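Local coordinates for protein lipase (Penicillium expansum, PDB 3G7N) that hydrolyses triacylglycerols such as tributyrin, releasing free fatty acids, as a secreted alkaline lipase of the alpha/beta-hydrolase fold, at residues D31-K36 and F48-E54; C25-F30 and A252-Y256; S85-F89 and V143-N148. All coordinates share one frame. Residue numbers count along the deposited sequence, not the author numbering.

Contact 1 (D31-K36 and F48-E54); sequences DVTIVK and FVGYSTE. Unlike the reference sequence in segment 31-36: Val35 (reference Ala).
Tyr51, Asp31 and Val49 bury the most surface where strands 32-36 and 48-52 pair as the two arms of an antiparallel beta hairpin, their short axes 4.4 Å apart at closest and at 143°. Tyr51 lies opposite Thr33 in a hydrogen-bonded pair, Thr33 N to Tyr51 O 2.8 Å and Tyr51 N to Thr33 O 3.0 Å. Its p rotamer (chi2 92°) lays the ring face under Thr33 CB, a CH-pi contact 4.0 Å from the centroid, while Val35 CG1 meets the ring edge at Tyr51 CE2 (3.6 Å). Asp31 (chi1 p) precedes the strand and accepts from Ser52 OG at Asp31 OD2, 2.6 Å; Asp31 O takes two waters, one bound also to Glu54 N, the other to Thr53 N and Thr33 OG1. Val49 O receives both Val35 N (2.8 Å) and Lys36 N (3.1 Å), and Val49 N donates to Lys36 O (2.9 Å): a classic beta bulge. Between these pairs extended Gly50 faces Ile34; Gly50 CA lies 3.0 Å from Thr33 O, where a CB would clash. Ile34 CD1 sits over the Phe48 ring, 3.7 Å from its centroid. Arg13 forms a salt bridge with Asp31, Tyr121 stacks on Tyr51, helix 97-120 covers Val35, Lys36 and Val49, and strand 57-62 continues the sheet beyond 48-52.

Contact 2 (C25-F30 and A252-Y256); sequences CIGKAF and AGCGY
A disulfide-anchored C-terminal loop packs against the turn and short edge strand 28-29 at one end of the central sheet of this alpha/beta hydrolase. The covalent link joins Cys25 SG to Cys254 SG at 2.0 Å with chi3 -87°; both cysteines use the m rotamer, and the bond ties the chain just after helix 8-23 to its tail, more than 220 residues later. Segment 252-256 has no regular secondary structure. Gly253 and Gly255 both take positive phi (67/-146 and 75/23), and Gly27 does likewise (83/-49) in the turn between Cys25 and the strand. The nearest CA pairs are Ala29 with Cys254 (5.0 Å) and Phe30 with Gly255 (4.6 Å).

Two hydrogen bonds accompany the disulfide: Phe30 N donates to Cys254 O (2.8 Å), and Ile26 N to Tyr256 OH (3.0 Å). The second needs the Tyr256 side chain, chi1 m and chi2 -50°, to reach back although its CA-to-CB bond points away.

Van der Waals contacts make up the rest. Lys28, with all four chi angles p, curls over the loop so that Lys28 CD lies 3.7 Å from Tyr256 CD1 and Lys28 CE 3.5 Å from Cys254 O. Phe30 has the unusual backbone 52/-123 and an m rotamer (chi2 -80°); Phe30 CZ makes an apolar contact with Ala252 CB at 4.0 Å, and one ring face covers the Cys254-Gly255 peptide. A CB on Gly255 would strike that ring, whose atom Phe30 CE1 is 3.3 Å from Gly255 N.

Contact 3 (S85-F89 and V143-N148); sequences SGVTF and VALAQN
The last turn and a half of helix 133-148 packs against the irregular loop 85-89, with nearest CA pairs Val87-Gln147 (5.4 Å) and Gly86-Asn148 (5.2 Å). This helix starts after the nucleophile Ser132 on the GxSxG elbow of the alpha/beta-hydrolase fold; the contact is at its far, C-terminal end, away from the active site. Val143 (chi1 t) points its CB at the loop and meets loose apolar partners, Val143 CG1 to Val87 CG1 4.3 Å and to Phe89 CE1 4.4 Å. One residue on, Ala144 CA lies 4.0 Å from Val87 CG2. Gln147, with the largest area covered here, projects toward the loop with chi1 and chi2 both m and passes alongside Val87; Gln147 CB rests 3.5 Å from Gly86 O. Asn148 (chi1 m, chi2 -85°) folds its amide back: Asn148 ND2 donates to Ala144 O (2.9 Å) within the helix and to Ser85 O (3.0 Å) across the contact, while Asn148 OD1 shares a water with Ser85 OG, 2.8 Å to each. Gly86 CA, at phi/psi 81/-1, lies 3.5 Å from Asn148 OD1, where a CB would clash. Ser85 OG also bonds Asp108 of helix 97-120, which touches Ala144 and Asn148; helix 167-175 meets Val143, Gln147 and Phe89.

In the fold
All three contacts are partly buried and lie away from the catalytic triad. Contacts 1 and 2 are neighbours, their centres 10 Å apart, and serve one end of the same sheet: strand 32-40 pairs with 45-52 on one side and with 28-29 on the other. A probable hydrogen bond from Ile34 N to Gly27 O (3.0 Å), just before strand 28-29, links the two contacts, while Ile34 CD1 packs on Lys28 C (3.7 Å). Contact 3 stands apart, about 22 Å and 29 Å from their centres, between a helix and a loop. Chemistry follows place: antiparallel backbone pairing broken by a beta bulge in contact 1, a disulfide at the edge strand in contact 2, and an asparagine side chain hydrogen-bonded to a loop carbonyl in contact 3.

Contact 1 (D31-K36 and F48-E54)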
loop_
_atom_site.group_PDB
_atom_site.type_symbol
_atom_site.label_atom_id
_atom_site.label_comp_id
_atom_site.label_asym_id
_atom_site.label_seq_id
_atom_site.Cartn_x
_atom_site.Cartn_y
_atom_site.Cartn_z
ATOM N N ASP A 31 -13.941 -1.388 10.252
ATOM C CA ASP A 31 -15.151 -0.826 9.636
ATOM C C ASP A 31 -15.431 -1.379 8.222
ATOM O O ASP A 31 -16.452 -1.042 7.609
ATOM C CB ASP A 31 -15.058 0.686 9.599
ATOM C CG ASP A 31 -13.837 1.172 8.847
ATOM O OD1 ASP A 31 -12.725 1.079 9.420
ATOM O OD2 ASP A 31 -13.955 1.608 7.683
ATOM N N VAL A 32 -14.515 -2.180 7.686
ATOM C CA VAL A 32 -14.665 -2.719 6.325
ATOM C C VAL A 32 -15.356 -4.083 6.343
ATOM O O VAL A 32 -14.866 -5.056 6.944
ATOM C CB VAL A 32 -13.297 -2.816 5.609
ATOM C CG1 VAL A 32 -13.450 -3.540 4.257
ATOM C CG2 VAL A 32 -12.695 -1.430 5.448
ATOM N N THR A 33 -16.518 -4.159 5.697
ATOM C CA THR A 33 -17.188 -5.438 5.463
ATOM C C THR A 33 -16.543 -6.120 4.254
ATOM O O THR A 33 -16.457 -5.541 3.174
ATOM C CB THR A 33 -18.670 -5.228 5.173
ATOM O OG1 THR A 33 -19.284 -4.571 6.293
ATOM C CG2 THR A 33 -19.371 -6.556 4.925
ATOM N N ILE A 34 -16.032 -7.332 4.449
ATOM C CA ILE A 34 -15.253 -7.988 3.408
ATOM C C ILE A 34 -16.174 -8.791 2.513
ATOM O O ILE A 34 -16.822 -9.728 2.993
ATOM C CB ILE A 34 -14.133 -8.898 4.005
ATOM C CG1 ILE A 34 -13.148 -8.074 4.855
ATOM C CG2 ILE A 34 -13.377 -9.624 2.876
ATOM C CD1 ILE A 34 -12.355 -8.900 5.896
ATOM N N VAL A 35 -16.226 -8.447 1.232
ATOM C CA VAL A 35 -17.141 -9.094 0.293
ATOM C C VAL A 35 -16.443 -10.123 -0.580
ATOM O O VAL A 35 -17.093 -11.035 -1.111
ATOM C CB VAL A 35 -17.817 -8.078 -0.597
ATOM C CG1 VAL A 35 -18.635 -7.113 0.219
ATOM C CG2 VAL A 35 -16.815 -7.338 -1.337
ATOM N N LYS A 36 -15.130 -10.022 -0.722
ATOM C CA LYS A 36 -14.399 -10.940 -1.598
ATOM C C LYS A 36 -13.006 -11.168 -1.045
ATOM O O LYS A 36 -12.316 -10.212 -0.670
ATOM C CB LYS A 36 -14.313 -10.326 -3.006
ATOM C CG LYS A 36 -13.566 -11.124 -4.044
ATOM C CD LYS A 36 -14.424 -12.243 -4.531
ATOM C CE LYS A 36 -14.000 -12.732 -5.913
ATOM N NZ LYS A 36 -14.917 -13.840 -6.290
ATOM N N PHE A 48 -8.161 -8.612 0.544
ATOM C CA PHE A 48 -9.599 -8.502 0.776
ATOM C C PHE A 48 -10.078 -7.384 -0.114
ATOM O O PHE A 48 -9.430 -6.342 -0.203
ATOM C CB PHE A 48 -9.889 -7.978 2.204
ATOM C CG PHE A 48 -9.315 -8.780 3.320
ATOM C CD1 PHE A 48 -9.413 -10.164 3.319
ATOM C CD2 PHE A 48 -8.946 -8.134 4.504
ATOM C CE1 PHE A 48 -9.048 -10.896 4.441
ATOM C CE2 PHE A 48 -8.603 -8.862 5.637
ATOM C CZ PHE A 48 -8.637 -10.246 5.594
ATOM N N VAL A 49 -11.316 -7.496 -0.569
ATOM C CA VAL A 49 -12.051 -6.353 -1.114
ATOM C C VAL A 49 -13.355 -6.233 -0.369
ATOM O O VAL A 49 -13.929 -7.237 0.067
ATOM C CB VAL A 49 -12.341 -6.525 -2.623
ATOM C CG1 VAL A 49 -13.012 -5.266 -3.175
ATOM C CG2 VAL A 49 -11.029 -6.780 -3.369
ATOM N N GLY A 50 -13.754 -5.005 -0.067
ATOM C CA GLY A 50 -15.054 -4.815 0.575
ATOM C C GLY A 50 -15.398 -3.346 0.657
ATOM O O GLY A 50 -14.933 -2.557 -0.151
ATOM N N TYR A 51 -16.312 -3.021 1.563
ATOM C CA TYR A 51 -16.837 -1.661 1.657
ATOM C C TYR A 51 -16.976 -1.268 3.117
ATOM O O TYR A 51 -17.217 -2.099 3.990
ATOM C CB TYR A 51 -18.190 -1.528 0.933
ATOM C CG TYR A 51 -19.292 -2.334 1.532
ATOM C CD1 TYR A 51 -20.124 -1.788 2.502
ATOM C CD2 TYR A 51 -19.486 -3.664 1.181
ATOM C CE1 TYR A 51 -21.127 -2.540 3.092
ATOM C CE2 TYR A 51 -20.455 -4.442 1.795
ATOM C CZ TYR A 51 -21.280 -3.876 2.750
ATOM O OH TYR A 51 -22.251 -4.645 3.365
ATOM N N SER A 52 -16.845 0.035 3.354
ATOM C CA SER A 52 -17.068 0.625 4.675
ATOM C C SER A 52 -18.256 1.573 4.578
ATOM O O SER A 52 -18.148 2.637 3.999
ATOM C CB SER A 52 -15.845 1.424 5.088
ATOM O OG SER A 52 -16.143 2.131 6.301
ATOM N N THR A 53 -19.339 1.213 5.266
ATOM C CA THR A 53 -20.500 2.100 5.397
ATOM C C THR A 53 -20.144 3.363 6.194
ATOM O O THR A 53 -20.499 4.471 5.793
ATOM C CB THR A 53 -21.664 1.378 6.094
ATOM O OG1 THR A 53 -21.926 0.138 5.425
ATOM C CG2 THR A 53 -22.909 2.241 6.078
ATOM N N GLU A 54 -19.273 3.207 7.189
ATOM C CA GLU A 54 -18.812 4.311 8.025
ATOM C C GLU A 54 -18.053 5.339 7.205
ATOM O O GLU A 54 -18.281 6.542 7.333
ATOM C CB GLU A 54 -17.941 3.786 9.167
ATOM C CG GLU A 54 -17.439 4.879 10.098
ATOM C CD GLU A 54 -16.584 4.338 11.226
ATOM O OE1 GLU A 54 -16.826 3.191 11.665
ATOM O OE2 GLU A 54 -15.550 4.972 11.528
HETATM O O HOH W 1 -18.537 0.629 8.355
HETATM O O HOH W 2 -19.288 -1.687 6.402
#

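Contact 2 (C25-F30 and A252-Y256)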
loop_
_atom_site.group_PDB
_atom_site.type_symbol
_atom_site.label_atom_id
_atom_site.label_comp_id
_atom_site.label_asym_id
_atom_site.label_seq_id
_atom_site.Cartn_x
_atom_site.Cartn_y
_atom_site.Cartn_z
ATOM N N CYS A 25 -8.926 -11.913 9.128
ATOM C CA CYS A 25 -10.231 -11.631 9.738
ATOM C C CYS A 25 -11.404 -12.156 8.917
ATOM O O CYS A 25 -11.426 -11.987 7.703
ATOM C CB CYS A 25 -10.384 -10.127 9.953
ATOM S SG CYS A 25 -9.183 -9.471 11.083
ATOM N N ILE A 26 -12.391 -12.712 9.618
ATOM C CA ILE A 26 -13.613 -13.293 9.077
ATOM C C ILE A 26 -14.671 -12.197 9.024
ATOM O O ILE A 26 -14.883 -11.491 10.005
ATOM C CB ILE A 26 -14.140 -14.387 10.064
ATOM C CG1 ILE A 26 -13.052 -15.427 10.342
ATOM C CG2 ILE A 26 -15.412 -15.026 9.558
ATOM C CD1 ILE A 26 -12.482 -16.049 9.072
ATOM N N GLY A 27 -15.318 -12.035 7.873
ATOM C CA GLY A 27 -16.517 -11.195 7.768
ATOM C C GLY A 27 -16.205 -9.716 7.603
ATOM O O GLY A 27 -16.775 -9.035 6.756
ATOM N N LYS A 28 -15.325 -9.201 8.458
ATOM C CA LYS A 28 -15.051 -7.767 8.530
ATOM C C LYS A 28 -13.647 -7.537 9.040
ATOM O O LYS A 28 -13.092 -8.357 9.778
ATOM C CB LYS A 28 -16.065 -7.042 9.407
ATOM C CG LYS A 28 -16.387 -7.745 10.705
ATOM C CD LYS A 28 -15.382 -7.395 11.799
ATOM C CE LYS A 28 -15.547 -5.968 12.328
ATOM N NZ LYS A 28 -16.920 -5.681 12.837
ATOM N N ALA A 29 -13.080 -6.411 8.637
ATOM C CA ALA A 29 -11.836 -5.932 9.212
ATOM C C ALA A 29 -12.153 -4.530 9.676
ATOM O O ALA A 29 -12.301 -3.622 8.868
ATOM C CB ALA A 29 -10.743 -5.919 8.160
ATOM N N PHE A 30 -12.327 -4.380 10.988
ATOM C CA PHE A 30 -12.734 -3.115 11.532
ATOM C C PHE A 30 -13.976 -2.586 10.824
ATOM O O PHE A 30 -14.966 -3.327 10.753
ATOM C CB PHE A 30 -11.548 -2.148 11.577
ATOM C CG PHE A 30 -10.420 -2.652 12.442
ATOM C CD1 PHE A 30 -10.497 -2.514 13.820
ATOM C CD2 PHE A 30 -9.444 -3.493 11.918
ATOM C CE1 PHE A 30 -9.594 -3.173 14.645
ATOM C CE2 PHE A 30 -8.487 -4.072 12.742
ATOM C CZ PHE A 30 -8.591 -3.938 14.114
ATOM N N ALA A 252 -3.490 -6.362 16.100
ATOM C CA ALA A 252 -4.666 -5.508 16.110
ATOM C C ALA A 252 -5.975 -6.277 16.311
ATOM O O ALA A 252 -6.980 -5.666 16.664
ATOM C CB ALA A 252 -4.733 -4.659 14.839
ATOM N N GLY A 253 -5.990 -7.559 15.986
ATOM C CA GLY A 253 -7.270 -8.268 15.841
ATOM C C GLY A 253 -8.072 -7.768 14.654
ATOM O O GLY A 253 -7.517 -7.328 13.640
ATOM N N CYS A 254 -9.392 -7.787 14.810
ATOM C CA CYS A 254 -10.305 -7.551 13.699
ATOM C C CYS A 254 -11.341 -6.463 13.994
ATOM O O CYS A 254 -12.196 -6.206 13.150
ATOM C CB CYS A 254 -11.021 -8.840 13.330
ATOM S SG CYS A 254 -9.864 -10.118 12.860
ATOM N N GLY A 255 -11.370 -5.941 15.223
ATOM C CA GLY A 255 -12.448 -5.047 15.649
ATOM C C GLY A 255 -13.779 -5.732 15.938
ATOM O O GLY A 255 -14.847 -5.124 15.782
ATOM N N TYR A 256 -13.758 -7.027 16.239
ATOM C CA TYR A 256 -15.018 -7.768 16.371
ATOM C C TYR A 256 -15.948 -7.160 17.423
ATOM O O TYR A 256 -17.162 -7.274 17.299
ATOM C CB TYR A 256 -14.765 -9.232 16.708
ATOM C CG TYR A 256 -14.153 -10.055 15.594
ATOM C CD1 TYR A 256 -14.684 -10.042 14.307
ATOM C CD2 TYR A 256 -13.061 -10.869 15.843
ATOM C CE1 TYR A 256 -14.136 -10.859 13.285
ATOM C CE2 TYR A 256 -12.516 -11.680 14.844
ATOM C CZ TYR A 256 -13.026 -11.625 13.563
ATOM O OH TYR A 256 -12.486 -12.443 12.571
#

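Contact 3 (S85-F89 and V143-N148)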
loop_
_atom_site.group_PDB
_atom_site.type_symbol
_atom_site.label_atom_id
_atom_site.label_comp_id
_atom_site.label_asym_id
_atom_site.label_seq_id
_atom_site.Cartn_x
_atom_site.Cartn_y
_atom_site.Cartn_z
ATOM N N SER A 85 -4.950 -4.841 -17.404
ATOM C CA SER A 85 -6.176 -4.403 -18.058
ATOM C C SER A 85 -6.628 -3.044 -17.546
ATOM O O SER A 85 -6.612 -2.773 -16.331
ATOM C CB SER A 85 -7.272 -5.452 -17.912
ATOM O OG SER A 85 -7.690 -5.583 -16.559
ATOM N N GLY A 86 -7.027 -2.179 -18.474
ATOM C CA GLY A 86 -7.579 -0.880 -18.147
ATOM C C GLY A 86 -6.518 0.148 -17.825
ATOM O O GLY A 86 -6.835 1.292 -17.540
ATOM N N VAL A 87 -5.251 -0.273 -17.856
ATOM C CA VAL A 87 -4.140 0.635 -17.591
ATOM C C VAL A 87 -3.331 0.869 -18.865
ATOM O O VAL A 87 -2.986 -0.084 -19.562
ATOM C CB VAL A 87 -3.177 0.073 -16.507
ATOM C CG1 VAL A 87 -2.052 1.053 -16.233
ATOM C CG2 VAL A 87 -3.956 -0.265 -15.235
ATOM N N THR A 88 -3.049 2.132 -19.163
ATOM C CA THR A 88 -2.178 2.461 -20.292
ATOM C C THR A 88 -0.854 3.030 -19.770
ATOM O O THR A 88 -0.764 4.190 -19.398
ATOM C CB THR A 88 -2.852 3.451 -21.258
ATOM O OG1 THR A 88 -4.096 2.898 -21.716
ATOM C CG2 THR A 88 -1.953 3.699 -22.469
ATOM N N PHE A 89 0.180 2.192 -19.785
ATOM C CA PHE A 89 1.498 2.596 -19.274
ATOM C C PHE A 89 2.294 3.284 -20.378
ATOM O O PHE A 89 2.478 2.687 -21.449
ATOM C CB PHE A 89 2.297 1.372 -18.811
ATOM C CG PHE A 89 1.779 0.741 -17.541
ATOM C CD1 PHE A 89 2.078 1.292 -16.304
ATOM C CD2 PHE A 89 1.093 -0.459 -17.591
ATOM C CE1 PHE A 89 1.677 0.655 -15.128
ATOM C CE2 PHE A 89 0.715 -1.119 -16.417
ATOM C CZ PHE A 89 1.085 -0.589 -15.194
ATOM N N VAL A 143 -2.403 2.844 -8.967
ATOM C CA VAL A 143 -2.424 3.137 -10.399
ATOM C C VAL A 143 -3.479 2.301 -11.131
ATOM O O VAL A 143 -4.220 2.820 -11.966
ATOM C CB VAL A 143 -1.021 2.899 -11.015
ATOM C CG1 VAL A 143 -1.059 2.975 -12.532
ATOM C CG2 VAL A 143 -0.028 3.908 -10.467
ATOM N N ALA A 144 -3.649 1.044 -10.753
ATOM C CA ALA A 144 -4.673 0.192 -11.344
ATOM C C ALA A 144 -6.054 0.801 -11.124
ATOM O O ALA A 144 -6.904 0.773 -12.022
ATOM C CB ALA A 144 -4.620 -1.213 -10.731
ATOM N N LEU A 145 -6.339 1.220 -9.901
ATOM C CA LEU A 145 -7.639 1.805 -9.582
ATOM C C LEU A 145 -7.837 3.163 -10.255
ATOM O O LEU A 145 -8.935 3.470 -10.741
ATOM C CB LEU A 145 -7.828 1.897 -8.056
ATOM C CG LEU A 145 -7.874 0.568 -7.303
ATOM C CD1 LEU A 145 -7.801 0.846 -5.804
ATOM C CD2 LEU A 145 -9.143 -0.232 -7.654
ATOM N N ALA A 146 -6.824 4.020 -10.216
ATOM C CA ALA A 146 -6.941 5.345 -10.838
ATOM C C ALA A 146 -7.244 5.216 -12.319
ATOM O O ALA A 146 -8.064 5.986 -12.857
ATOM C CB ALA A 146 -5.653 6.139 -10.639
ATOM N N GLN A 147 -6.601 4.265 -12.979
ATOM C CA GLN A 147 -6.735 4.114 -14.425
ATOM C C GLN A 147 -8.064 3.451 -14.787
ATOM O O GLN A 147 -8.696 3.813 -15.799
ATOM C CB GLN A 147 -5.578 3.288 -14.969
ATOM C CG GLN A 147 -4.257 4.031 -14.975
ATOM C CD GLN A 147 -4.082 4.860 -16.224
ATOM O OE1 GLN A 147 -3.888 6.078 -16.149
ATOM N NE2 GLN A 147 -4.065 4.202 -17.356
ATOM N N ASN A 148 -8.509 2.484 -13.986
ATOM C CA ASN A 148 -9.769 1.802 -14.272
ATOM C C ASN A 148 -11.001 2.577 -13.840
ATOM O O ASN A 148 -12.071 2.431 -14.447
ATOM C CB ASN A 148 -9.790 0.409 -13.651
ATOM C CG ASN A 148 -9.096 -0.626 -14.524
ATOM O OD1 ASN A 148 -9.709 -1.183 -15.437
ATOM N ND2 ASN A 148 -7.791 -0.830 -14.312
HETATM O O HOH W 3 -9.839 -3.753 -16.444
#